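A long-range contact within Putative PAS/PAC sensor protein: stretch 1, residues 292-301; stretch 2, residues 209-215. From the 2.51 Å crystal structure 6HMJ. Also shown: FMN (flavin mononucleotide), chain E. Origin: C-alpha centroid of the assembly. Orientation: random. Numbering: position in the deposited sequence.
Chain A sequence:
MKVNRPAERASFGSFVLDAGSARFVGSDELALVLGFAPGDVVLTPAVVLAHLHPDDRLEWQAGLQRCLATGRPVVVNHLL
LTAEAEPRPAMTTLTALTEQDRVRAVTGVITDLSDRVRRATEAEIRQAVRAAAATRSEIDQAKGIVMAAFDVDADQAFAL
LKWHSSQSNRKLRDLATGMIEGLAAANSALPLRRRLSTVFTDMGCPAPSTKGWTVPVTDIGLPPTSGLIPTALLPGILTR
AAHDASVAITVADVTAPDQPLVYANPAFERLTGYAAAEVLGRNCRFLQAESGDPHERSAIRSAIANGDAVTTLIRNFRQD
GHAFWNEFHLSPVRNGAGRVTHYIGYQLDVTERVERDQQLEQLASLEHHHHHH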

# COMPACT_ATOMS: atom_id res chain seq x y z
N GLY A 292 -33.13 -2.60 -17.12
CA GLY A 292 -32.99 -1.25 -17.63
C GLY A 292 -33.83 -0.26 -16.85
O GLY A 292 -35.02 -0.49 -16.61
N ASP A 293 -33.20 0.84 -16.43
CA ASP A 293 -33.93 1.87 -15.70
C ASP A 293 -35.00 2.46 -16.61
O ASP A 293 -34.70 2.87 -17.73
CB ASP A 293 -32.97 2.96 -15.24
CG ASP A 293 -33.63 3.95 -14.31
OD1 ASP A 293 -33.89 3.60 -13.14
OD2 ASP A 293 -33.91 5.09 -14.75
N PRO A 294 -36.27 2.52 -16.16
CA PRO A 294 -37.32 3.06 -17.05
C PRO A 294 -37.01 4.42 -17.64
O PRO A 294 -37.25 4.64 -18.83
CB PRO A 294 -38.54 3.12 -16.13
CG PRO A 294 -38.29 2.09 -15.09
CD PRO A 294 -36.81 2.09 -14.87
N HIS A 295 -36.48 5.35 -16.84
CA HIS A 295 -36.20 6.69 -17.35
C HIS A 295 -35.07 6.67 -18.36
O HIS A 295 -35.12 7.37 -19.38
CB HIS A 295 -35.87 7.63 -16.19
CG HIS A 295 -36.98 7.79 -15.21
ND1 HIS A 295 -37.41 6.75 -14.41
CD2 HIS A 295 -37.76 8.85 -14.91
CE1 HIS A 295 -38.41 7.18 -13.65
NE2 HIS A 295 -38.64 8.45 -13.93
N GLU A 296 -34.02 5.87 -18.10
CA GLU A 296 -32.92 5.76 -19.04
C GLU A 296 -33.39 5.19 -20.38
O GLU A 296 -32.97 5.67 -21.44
CB GLU A 296 -31.80 4.91 -18.44
CG GLU A 296 -31.09 5.58 -17.28
CD GLU A 296 -30.08 4.68 -16.60
OE1 GLU A 296 -29.66 3.68 -17.21
OE2 GLU A 296 -29.70 4.98 -15.44
N ARG A 297 -34.25 4.18 -20.34
CA ARG A 297 -34.77 3.61 -21.58
C ARG A 297 -35.54 4.66 -22.37
O ARG A 297 -35.36 4.81 -23.58
CB ARG A 297 -35.68 2.41 -21.29
CG ARG A 297 -35.14 1.38 -20.31
CD ARG A 297 -35.49 -0.05 -20.72
NE ARG A 297 -36.76 -0.15 -21.43
CZ ARG A 297 -37.96 -0.23 -20.85
NH1 ARG A 297 -38.06 -0.22 -19.53
NH2 ARG A 297 -39.05 -0.31 -21.60
N SER A 298 -36.41 5.41 -21.69
CA SER A 298 -37.21 6.42 -22.36
C SER A 298 -36.34 7.47 -23.03
O SER A 298 -36.65 7.93 -24.13
CB SER A 298 -38.16 7.07 -21.36
OG SER A 298 -38.96 8.05 -21.99
N ALA A 299 -35.24 7.86 -22.38
CA ALA A 299 -34.34 8.83 -22.98
C ALA A 299 -33.77 8.31 -24.29
O ALA A 299 -33.70 9.04 -25.29
CB ALA A 299 -33.21 9.18 -22.01
N ILE A 300 -33.38 7.03 -24.32
CA ILE A 300 -32.84 6.44 -25.53
C ILE A 300 -33.92 6.37 -26.61
O ILE A 300 -33.71 6.77 -27.76
CB ILE A 300 -32.25 5.05 -25.23
CG1 ILE A 300 -31.14 5.16 -24.17
CG2 ILE A 300 -31.72 4.41 -26.49
CD1 ILE A 300 -30.73 3.83 -23.56
N ARG A 301 -35.10 5.85 -26.24
CA ARG A 301 -36.21 5.78 -27.19
C ARG A 301 -36.50 7.13 -27.82
O ARG A 301 -36.65 7.24 -29.04
CB ARG A 301 -37.46 5.25 -26.47
CG ARG A 301 -37.51 3.74 -26.33
CD ARG A 301 -38.88 3.24 -25.89
NE ARG A 301 -38.98 3.14 -24.44
CZ ARG A 301 -39.54 4.04 -23.63
NH1 ARG A 301 -40.06 5.16 -24.12
NH2 ARG A 301 -39.56 3.82 -22.32
N1 FMN E . -28.97 -0.38 -25.21
C2 FMN E . -28.13 -0.91 -24.30
O2 FMN E . -28.51 -1.00 -23.11
N3 FMN E . -26.90 -1.35 -24.61
C4 FMN E . -26.42 -1.29 -25.86
O4 FMN E . -25.27 -1.70 -26.12
C4A FMN E . -27.27 -0.72 -26.92
N5 FMN E . -26.86 -0.62 -28.20
C5A FMN E . -27.67 -0.09 -29.14
C6 FMN E . -27.20 -0.00 -30.45
C7 FMN E . -28.01 0.53 -31.45
C7M FMN E . -27.49 0.61 -32.86
C8 FMN E . -29.37 1.02 -31.11
C8M FMN E . -30.28 1.61 -32.15
C9 FMN E . -29.83 0.94 -29.80
C9A FMN E . -29.04 0.40 -28.80
N10 FMN E . -29.48 0.30 -27.45
C10 FMN E . -28.61 -0.25 -26.50
C1' FMN E . -30.80 0.76 -26.99
C2' FMN E . -31.79 -0.39 -26.97
O2' FMN E . -31.55 -1.29 -28.06
C3' FMN E . -33.19 0.17 -27.07
O3' FMN E . -33.31 0.92 -28.29
C4' FMN E . -33.56 1.09 -25.91
O4' FMN E . -33.42 0.40 -24.67
C5' FMN E . -34.98 1.56 -26.17
O5' FMN E . -35.81 1.41 -25.02
P FMN E . -36.83 0.17 -24.94
O1P FMN E . -37.47 0.36 -23.59
O2P FMN E . -37.74 0.39 -26.12
O3P FMN E . -35.97 -1.06 -25.11
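Stretch 2, residues 209-215: STKGWTV

Stretch 2 lies along one flank of the helix that begins at Pro294, entering as a loop (Ser209 to Gly212) and becoming a strand at Trp213. The strand runs nearly with the helix: the N-to-C directions differ by 19°, the signed crossing angle is 19°, and the axes come within 8.3 Å. The register advances in the same direction on both sides, though not residue for residue: CA of Asp293 is 8.0 Å from CA of Lys211, CA of Glu296 6.6 Å from CA of Trp213, and CA of Ala299 6.5 Å from CA of Thr214. The contact is modest, burying 241 Å² over both sides.

At the first turn, Asp293 is the N-cap. Its t rotamer (chi1 -172°) lets OD2 accept from the free amides of the turn, weakly in both cases: His295 N to Asp293 OD2 is 3.3 Å and Glu296 N to Asp293 OD2 is 3.4 Å. The other oxygen faces stretch 2, where Asp293 OD1 and Lys211 NZ form a long salt bridge at 3.9 Å. Lys211 starts sideways to the helix; chi1 and chi2 are both m (-48° and -56°), bending the chain near its root, and chi3 and chi4 are t, so the outer part extends to carry the ammonium to the cap. Behind it, Lys211 N donates to Ser209 OG at 3.3 Å, a bond that ties the loop to itself.

Glu296 makes the central polar contact. Its CA-to-CB bond points sideways, but chi1 m (-69°) and chi2 t (175°) extend the side chain so that its end comes nearer to the loop. There Glu296 OE2 accepts from Gly212 N at 3.0 Å with an N-H...O angle of 160°, and it lies 3.6 Å from Lys211 CA. The second carboxylate oxygen is used as well: water 1 donates to Glu296 OE1 at 2.8 Å and to Thr210 O at 3.0 Å, so the carboxylate engages the loop both directly and through solvent. Gly212, at phi/psi -104/-142, brings its amide to this carboxylate without a side chain of its own.

Beyond Gly212 the strand alternates. Trp213 points away from the helix, with chi1 p (40°); even Trp213 CB is 6.7 Å from Glu296 CG, and the indole lies farther off. Thr214 points toward it. With chi1 m (-64°), Thr214 OG1 lies 4.0 Å from Ala299 CB and 3.9 Å from Ile300 CG1. Thr214 OG1 is also hydrogen-bonded to water 2 at 2.5 Å, and water 2 donates weakly to Glu296 O (3.5 Å), linking the strand to the helix backbone. The small side chain of Ala299 points toward the strand, whereas Ile300, m and t, sets out sideways and also reaches the flavin mononucleotide, with Ile300 CG2 3.8 Å from FMN C1'. Arg297 points away from stretch 2, and its guanidinium is directed to the FMN phosphate.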

# COMPACT_ATOMS: atom_id res chain seq x y z
N SER A 209 -22.76 3.62 -7.43
CA SER A 209 -23.99 3.98 -8.10
C SER A 209 -24.16 3.15 -9.37
O SER A 209 -23.21 2.58 -9.91
CB SER A 209 -23.99 5.47 -8.44
OG SER A 209 -25.09 5.80 -9.27
N THR A 210 -25.40 3.09 -9.85
CA THR A 210 -25.75 2.32 -11.04
C THR A 210 -26.39 3.18 -12.12
O THR A 210 -26.64 2.69 -13.23
CB THR A 210 -26.69 1.17 -10.65
OG1 THR A 210 -25.96 0.20 -9.89
CG2 THR A 210 -27.30 0.49 -11.86
N LYS A 211 -26.63 4.46 -11.85
CA LYS A 211 -27.39 5.32 -12.76
C LYS A 211 -26.47 5.94 -13.79
O LYS A 211 -25.41 6.49 -13.44
CB LYS A 211 -28.12 6.40 -11.96
CG LYS A 211 -28.89 5.86 -10.75
CD LYS A 211 -29.90 4.77 -11.12
CE LYS A 211 -30.25 3.93 -9.90
NZ LYS A 211 -31.38 3.00 -10.16
N GLY A 212 -26.86 5.87 -15.05
CA GLY A 212 -26.12 6.46 -16.16
C GLY A 212 -26.78 7.73 -16.65
O GLY A 212 -27.30 8.52 -15.86
N TRP A 213 -26.75 7.93 -17.96
CA TRP A 213 -27.27 9.16 -18.56
C TRP A 213 -27.34 8.99 -20.08
O TRP A 213 -26.91 7.98 -20.64
CB TRP A 213 -26.41 10.36 -18.18
CG TRP A 213 -24.93 10.09 -18.18
CD1 TRP A 213 -24.14 9.87 -17.10
CD2 TRP A 213 -24.07 10.00 -19.33
NE1 TRP A 213 -22.84 9.65 -17.49
CE2 TRP A 213 -22.77 9.72 -18.86
CE3 TRP A 213 -24.27 10.12 -20.71
CZ2 TRP A 213 -21.68 9.57 -19.71
CZ3 TRP A 213 -23.18 9.97 -21.56
CH2 TRP A 213 -21.90 9.70 -21.05
N THR A 214 -27.90 10.01 -20.73
CA THR A 214 -27.97 10.10 -22.18
C THR A 214 -27.83 11.57 -22.55
O THR A 214 -28.53 12.42 -21.99
CB THR A 214 -29.30 9.54 -22.72
OG1 THR A 214 -29.39 8.14 -22.43
CG2 THR A 214 -29.40 9.75 -24.23
N VAL A 215 -26.92 11.88 -23.47
CA VAL A 215 -26.64 13.27 -23.84
C VAL A 215 -26.52 13.38 -25.35
O VAL A 215 -26.23 12.40 -26.05
CB VAL A 215 -25.35 13.79 -23.19
CG1 VAL A 215 -25.43 13.68 -21.68
CG2 VAL A 215 -24.14 13.02 -23.72
O HOH W 1 -27.28 2.69 -16.13
O HOH W 2 -29.94 6.96 -20.30